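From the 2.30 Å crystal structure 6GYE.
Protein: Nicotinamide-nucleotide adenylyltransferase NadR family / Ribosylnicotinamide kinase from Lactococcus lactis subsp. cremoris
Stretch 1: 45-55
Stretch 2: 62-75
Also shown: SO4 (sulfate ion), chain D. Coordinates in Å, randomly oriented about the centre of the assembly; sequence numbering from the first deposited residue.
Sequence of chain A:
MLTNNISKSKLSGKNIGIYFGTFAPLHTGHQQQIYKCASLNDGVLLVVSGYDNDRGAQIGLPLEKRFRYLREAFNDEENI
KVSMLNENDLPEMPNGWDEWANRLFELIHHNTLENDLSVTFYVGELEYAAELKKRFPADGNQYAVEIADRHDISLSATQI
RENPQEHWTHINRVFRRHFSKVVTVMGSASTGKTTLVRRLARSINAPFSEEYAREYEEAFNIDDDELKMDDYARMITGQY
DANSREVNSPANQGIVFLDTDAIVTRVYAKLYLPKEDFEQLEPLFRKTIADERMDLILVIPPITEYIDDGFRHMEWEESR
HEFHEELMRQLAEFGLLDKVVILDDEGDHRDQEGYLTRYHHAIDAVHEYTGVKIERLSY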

# COMPACT_ATOMS: atom_id res chain seq x y z
N LEU A 45 20.84 -15.78 -2.34
CA LEU A 45 20.86 -14.35 -2.64
C LEU A 45 19.66 -14.03 -3.53
O LEU A 45 19.56 -14.55 -4.65
CB LEU A 45 22.16 -13.96 -3.33
CG LEU A 45 22.37 -12.47 -3.61
CD1 LEU A 45 22.36 -11.68 -2.31
CD2 LEU A 45 23.66 -12.24 -4.35
N LEU A 46 18.73 -13.21 -3.02
CA LEU A 46 17.61 -12.73 -3.82
C LEU A 46 18.04 -11.49 -4.59
O LEU A 46 18.56 -10.55 -3.99
CB LEU A 46 16.39 -12.39 -2.97
CG LEU A 46 15.78 -13.51 -2.13
CD1 LEU A 46 14.48 -13.01 -1.46
CD2 LEU A 46 15.55 -14.76 -2.98
N VAL A 47 17.86 -11.50 -5.91
CA VAL A 47 18.23 -10.34 -6.71
C VAL A 47 16.96 -9.65 -7.19
O VAL A 47 16.18 -10.23 -7.94
CB VAL A 47 19.15 -10.72 -7.87
CG1 VAL A 47 19.43 -9.50 -8.72
CG2 VAL A 47 20.46 -11.26 -7.32
N VAL A 48 16.75 -8.43 -6.71
CA VAL A 48 15.67 -7.57 -7.18
C VAL A 48 16.22 -6.73 -8.31
O VAL A 48 17.13 -5.92 -8.08
CB VAL A 48 15.16 -6.64 -6.06
CG1 VAL A 48 13.82 -6.04 -6.46
CG2 VAL A 48 15.11 -7.34 -4.73
N SER A 49 15.70 -6.92 -9.51
CA SER A 49 16.17 -6.13 -10.64
C SER A 49 15.13 -5.06 -11.00
O SER A 49 13.94 -5.20 -10.69
CB SER A 49 16.47 -7.02 -11.85
OG SER A 49 15.33 -7.76 -12.22
N GLY A 50 15.61 -3.99 -11.61
CA GLY A 50 14.73 -2.89 -11.97
C GLY A 50 15.50 -1.77 -12.65
O GLY A 50 16.74 -1.77 -12.71
N TYR A 51 14.73 -0.81 -13.16
CA TYR A 51 15.28 0.38 -13.80
C TYR A 51 14.22 1.47 -13.74
O TYR A 51 13.04 1.19 -13.54
CB TYR A 51 15.71 0.10 -15.25
CG TYR A 51 14.63 -0.54 -16.11
CD1 TYR A 51 14.48 -1.93 -16.16
CD2 TYR A 51 13.75 0.23 -16.85
CE1 TYR A 51 13.49 -2.53 -16.93
CE2 TYR A 51 12.76 -0.36 -17.63
CZ TYR A 51 12.63 -1.73 -17.66
OH TYR A 51 11.64 -2.31 -18.43
N ASP A 52 14.65 2.72 -13.92
CA ASP A 52 13.73 3.84 -13.86
C ASP A 52 12.55 3.62 -14.81
O ASP A 52 12.73 3.21 -15.96
CB ASP A 52 14.46 5.14 -14.22
CG ASP A 52 15.42 5.59 -13.13
OD1 ASP A 52 15.40 5.03 -12.02
OD2 ASP A 52 16.23 6.51 -13.40
N ASN A 53 11.34 3.85 -14.30
CA ASN A 53 10.10 3.78 -15.09
C ASN A 53 9.81 2.39 -15.63
O ASN A 53 9.18 2.26 -16.68
CB ASN A 53 10.11 4.81 -16.23
CG ASN A 53 10.08 6.25 -15.72
OD1 ASN A 53 10.19 6.50 -14.52
ND2 ASN A 53 9.92 7.19 -16.64
N ASP A 54 10.26 1.34 -14.93
CA ASP A 54 9.92 -0.03 -15.31
C ASP A 54 8.48 -0.36 -14.90
O ASP A 54 7.74 0.50 -14.40
CB ASP A 54 10.93 -1.01 -14.70
CG ASP A 54 10.94 -0.99 -13.15
OD1 ASP A 54 10.04 -0.39 -12.51
OD2 ASP A 54 11.87 -1.59 -12.58
N ARG A 55 8.09 -1.62 -15.09
CA ARG A 55 6.73 -2.07 -14.80
C ARG A 55 6.34 -1.76 -13.36
O ARG A 55 5.27 -1.21 -13.09
CB ARG A 55 6.62 -3.57 -15.07
CG ARG A 55 5.26 -4.08 -15.52
CD ARG A 55 5.33 -4.56 -16.99
NE ARG A 55 5.06 -5.99 -17.14
CZ ARG A 55 5.31 -6.69 -18.25
NH1 ARG A 55 5.83 -6.10 -19.31
NH2 ARG A 55 5.03 -7.99 -18.29
N PRO A 62 8.63 1.48 -7.35
CA PRO A 62 9.95 1.54 -7.98
C PRO A 62 10.94 0.62 -7.28
O PRO A 62 10.70 0.11 -6.18
CB PRO A 62 10.36 3.01 -7.83
CG PRO A 62 9.60 3.49 -6.62
CD PRO A 62 8.34 2.67 -6.52
N LEU A 63 12.08 0.43 -7.94
CA LEU A 63 13.08 -0.55 -7.50
C LEU A 63 13.49 -0.34 -6.04
O LEU A 63 13.58 -1.30 -5.26
CB LEU A 63 14.29 -0.48 -8.42
CG LEU A 63 15.48 -1.37 -8.13
CD1 LEU A 63 15.04 -2.82 -8.03
CD2 LEU A 63 16.53 -1.21 -9.22
N GLU A 64 13.77 0.91 -5.65
CA GLU A 64 14.20 1.17 -4.28
C GLU A 64 13.16 0.69 -3.27
O GLU A 64 13.50 0.10 -2.24
CB GLU A 64 14.50 2.66 -4.09
CG GLU A 64 14.78 3.11 -2.66
CD GLU A 64 16.18 2.75 -2.16
OE1 GLU A 64 17.03 2.39 -2.99
OE2 GLU A 64 16.44 2.86 -0.94
N LYS A 65 11.87 0.90 -3.57
CA LYS A 65 10.83 0.50 -2.63
C LYS A 65 10.65 -1.01 -2.58
O LYS A 65 10.48 -1.58 -1.50
CB LYS A 65 9.50 1.19 -2.97
CG LYS A 65 8.37 0.75 -2.05
CD LYS A 65 7.04 1.38 -2.41
CE LYS A 65 7.04 2.86 -2.13
NZ LYS A 65 5.75 3.48 -2.58
N ARG A 66 10.69 -1.68 -3.74
CA ARG A 66 10.61 -3.14 -3.75
C ARG A 66 11.78 -3.75 -3.00
O ARG A 66 11.62 -4.75 -2.29
CB ARG A 66 10.58 -3.68 -5.18
CG ARG A 66 9.56 -3.04 -6.07
CD ARG A 66 9.42 -3.82 -7.36
NE ARG A 66 9.58 -2.90 -8.47
CZ ARG A 66 10.57 -2.91 -9.34
NH1 ARG A 66 11.50 -3.85 -9.29
NH2 ARG A 66 10.60 -1.99 -10.27
N PHE A 67 12.97 -3.19 -3.18
CA PHE A 67 14.12 -3.67 -2.44
C PHE A 67 13.89 -3.55 -0.93
O PHE A 67 14.08 -4.52 -0.19
CB PHE A 67 15.37 -2.91 -2.87
CG PHE A 67 16.55 -3.08 -1.97
CD1 PHE A 67 17.33 -4.22 -2.02
CD2 PHE A 67 16.90 -2.07 -1.07
CE1 PHE A 67 18.44 -4.36 -1.19
CE2 PHE A 67 18.00 -2.20 -0.24
CZ PHE A 67 18.78 -3.35 -0.30
N ARG A 68 13.45 -2.37 -0.46
CA ARG A 68 13.19 -2.20 0.98
C ARG A 68 12.10 -3.15 1.46
O ARG A 68 12.26 -3.81 2.49
CB ARG A 68 12.81 -0.76 1.32
CG ARG A 68 13.96 0.24 1.27
CD ARG A 68 15.10 -0.18 2.18
NE ARG A 68 16.11 0.86 2.38
CZ ARG A 68 16.06 1.81 3.32
NH1 ARG A 68 15.03 1.86 4.18
NH2 ARG A 68 17.04 2.70 3.40
N TYR A 69 11.03 -3.30 0.68
CA TYR A 69 9.95 -4.20 1.08
C TYR A 69 10.45 -5.65 1.19
O TYR A 69 10.04 -6.38 2.10
CB TYR A 69 8.80 -4.11 0.09
CG TYR A 69 7.97 -2.87 0.23
CD1 TYR A 69 8.32 -1.88 1.13
CD2 TYR A 69 6.80 -2.71 -0.51
CE1 TYR A 69 7.54 -0.74 1.28
CE2 TYR A 69 6.00 -1.57 -0.37
CZ TYR A 69 6.38 -0.59 0.53
OH TYR A 69 5.60 0.54 0.67
N LEU A 70 11.30 -6.08 0.26
CA LEU A 70 11.85 -7.43 0.32
C LEU A 70 12.73 -7.61 1.55
O LEU A 70 12.68 -8.66 2.22
CB LEU A 70 12.66 -7.74 -0.95
CG LEU A 70 12.01 -8.43 -2.16
CD1 LEU A 70 11.88 -9.92 -1.96
CD2 LEU A 70 10.66 -7.84 -2.47
N ARG A 71 13.56 -6.61 1.86
CA ARG A 71 14.40 -6.72 3.05
C ARG A 71 13.55 -6.93 4.28
O ARG A 71 13.86 -7.77 5.13
CB ARG A 71 15.27 -5.47 3.21
CG ARG A 71 16.53 -5.47 2.36
CD ARG A 71 17.56 -6.45 2.88
NE ARG A 71 18.83 -6.31 2.17
CZ ARG A 71 19.76 -5.40 2.47
NH1 ARG A 71 19.57 -4.56 3.47
NH2 ARG A 71 20.88 -5.33 1.77
N GLU A 72 12.44 -6.19 4.38
CA GLU A 72 11.55 -6.36 5.51
C GLU A 72 10.89 -7.74 5.47
O GLU A 72 10.75 -8.41 6.50
CB GLU A 72 10.50 -5.24 5.53
CG GLU A 72 9.64 -5.25 6.78
CD GLU A 72 8.53 -4.20 6.77
OE1 GLU A 72 8.61 -3.16 6.05
OE2 GLU A 72 7.53 -4.43 7.49
N ALA A 73 10.49 -8.17 4.27
CA ALA A 73 9.78 -9.44 4.13
C ALA A 73 10.64 -10.60 4.57
O ALA A 73 10.12 -11.57 5.13
CB ALA A 73 9.33 -9.64 2.68
N PHE A 74 11.95 -10.52 4.36
CA PHE A 74 12.87 -11.57 4.76
C PHE A 74 13.77 -11.12 5.93
O PHE A 74 14.95 -11.47 6.00
CB PHE A 74 13.67 -12.04 3.54
CG PHE A 74 12.81 -12.74 2.49
CD1 PHE A 74 12.45 -14.08 2.64
CD2 PHE A 74 12.30 -12.04 1.40
CE1 PHE A 74 11.63 -14.73 1.71
CE2 PHE A 74 11.48 -12.67 0.46
CZ PHE A 74 11.15 -14.03 0.61
N ASN A 75 13.21 -10.36 6.88
CA ASN A 75 14.01 -9.79 7.96
C ASN A 75 14.35 -10.79 9.06
O ASN A 75 15.05 -10.43 10.01
CB ASN A 75 13.33 -8.57 8.59
CG ASN A 75 12.00 -8.89 9.30
OD1 ASN A 75 11.56 -10.03 9.36
ND2 ASN A 75 11.38 -7.86 9.85
S SO4 D . 2.97 2.27 -0.58
O1 SO4 D . 3.34 0.89 -0.28
O2 SO4 D . 3.40 3.12 0.54
O3 SO4 D . 3.62 2.74 -1.79
O4 SO4 D . 1.52 2.36 -0.77

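Val48 lies at the centre of the contact. It belongs to a strand, residues 45-50, against which the helix 63-73 packs almost antiparallel, at 164° between their N-to-C directions and with the axes 8.6 Å apart at their closest. The side chains of Val48 and Leu46 point toward the helix, while the intervening Val47 is out of its reach, as expected from the alternation of a strand. Val48 is buried, and the helix covers more of it than of any other strand residue. With chi1 in the t well, its two methyls meet different parts of the helix: Val48 CG1 lies 3.8 Å from Leu63 CD1 and 4.2 Å from Arg66 CB, while Val48 CG2 lies 4.2 Å from Leu70 CG. A beta-branched residue suits this place, since it is at ease in a strand and its compact fork can touch successive turns of the helix without holding the two backbones far apart.

Leu63, Arg66 and Leu70 all point toward the strand, and their spacing of three and four residues keeps them on one side of the helix. Because the elements run in opposite directions, the later helix residues meet the earlier strand residues. Leu46 CD1 therefore approaches Leu70 CD1 at 4.1 Å and, farther along, Phe74 CE2 at 3.6 Å. Leu46 CD1 also sits over one face of the Phe74 ring, 3.9 Å from the ring centroid, in a CH-pi contact. Phe74, the first residue to leave helical phi/psi, thus extends the apolar surface beyond the helix with a broad, flat face on which a leucine methyl can rest.

Toward the other end, the backbones draw closer: the CA atoms of Val48 and Phe67 are 6.3 Å apart, but those of Gly50 and Leu63 only 5.3 Å. Glycine fits this narrow place. A CB on Gly50 would point toward the helix and lie 2.9 Å from Leu63 CD1, a clash, and a tight 3.3 Å from Arg66 NH1. Without one, Leu63 can lay its methyls along the strand backbone, with Leu63 CD1 3.7 Å from Ser49 C and Leu63 CD2 3.5 Å from Gly50 O.

Arg66 carries the contact from apolar to polar. Its CB packs against Val48, while its long side chain takes the guanidinium to the end of the strand and the turn beyond. There Arg66 NH1 donates a hydrogen bond to Ser49 O at 3.1 Å, an acceptor that needs no help from the serine side chain, which points away. Arg66 NH2 reaches Asp54 OD2 at 2.7 Å, a hydrogen bond within a salt bridge. Both acceptors lie at the guanidinium edge, near its plane, where N-H groups can point at them.

Asp54 is held ready by the type II turn from Tyr51 to Asp54, closed by Asp54 N to Tyr51 O at 3.1 Å. Asp54 OD2 also accepts a hydrogen bond from Tyr51 N at 3.0 Å, so this one buried carboxylate oxygen ties the turn to the helix while Arg66 balances its charge.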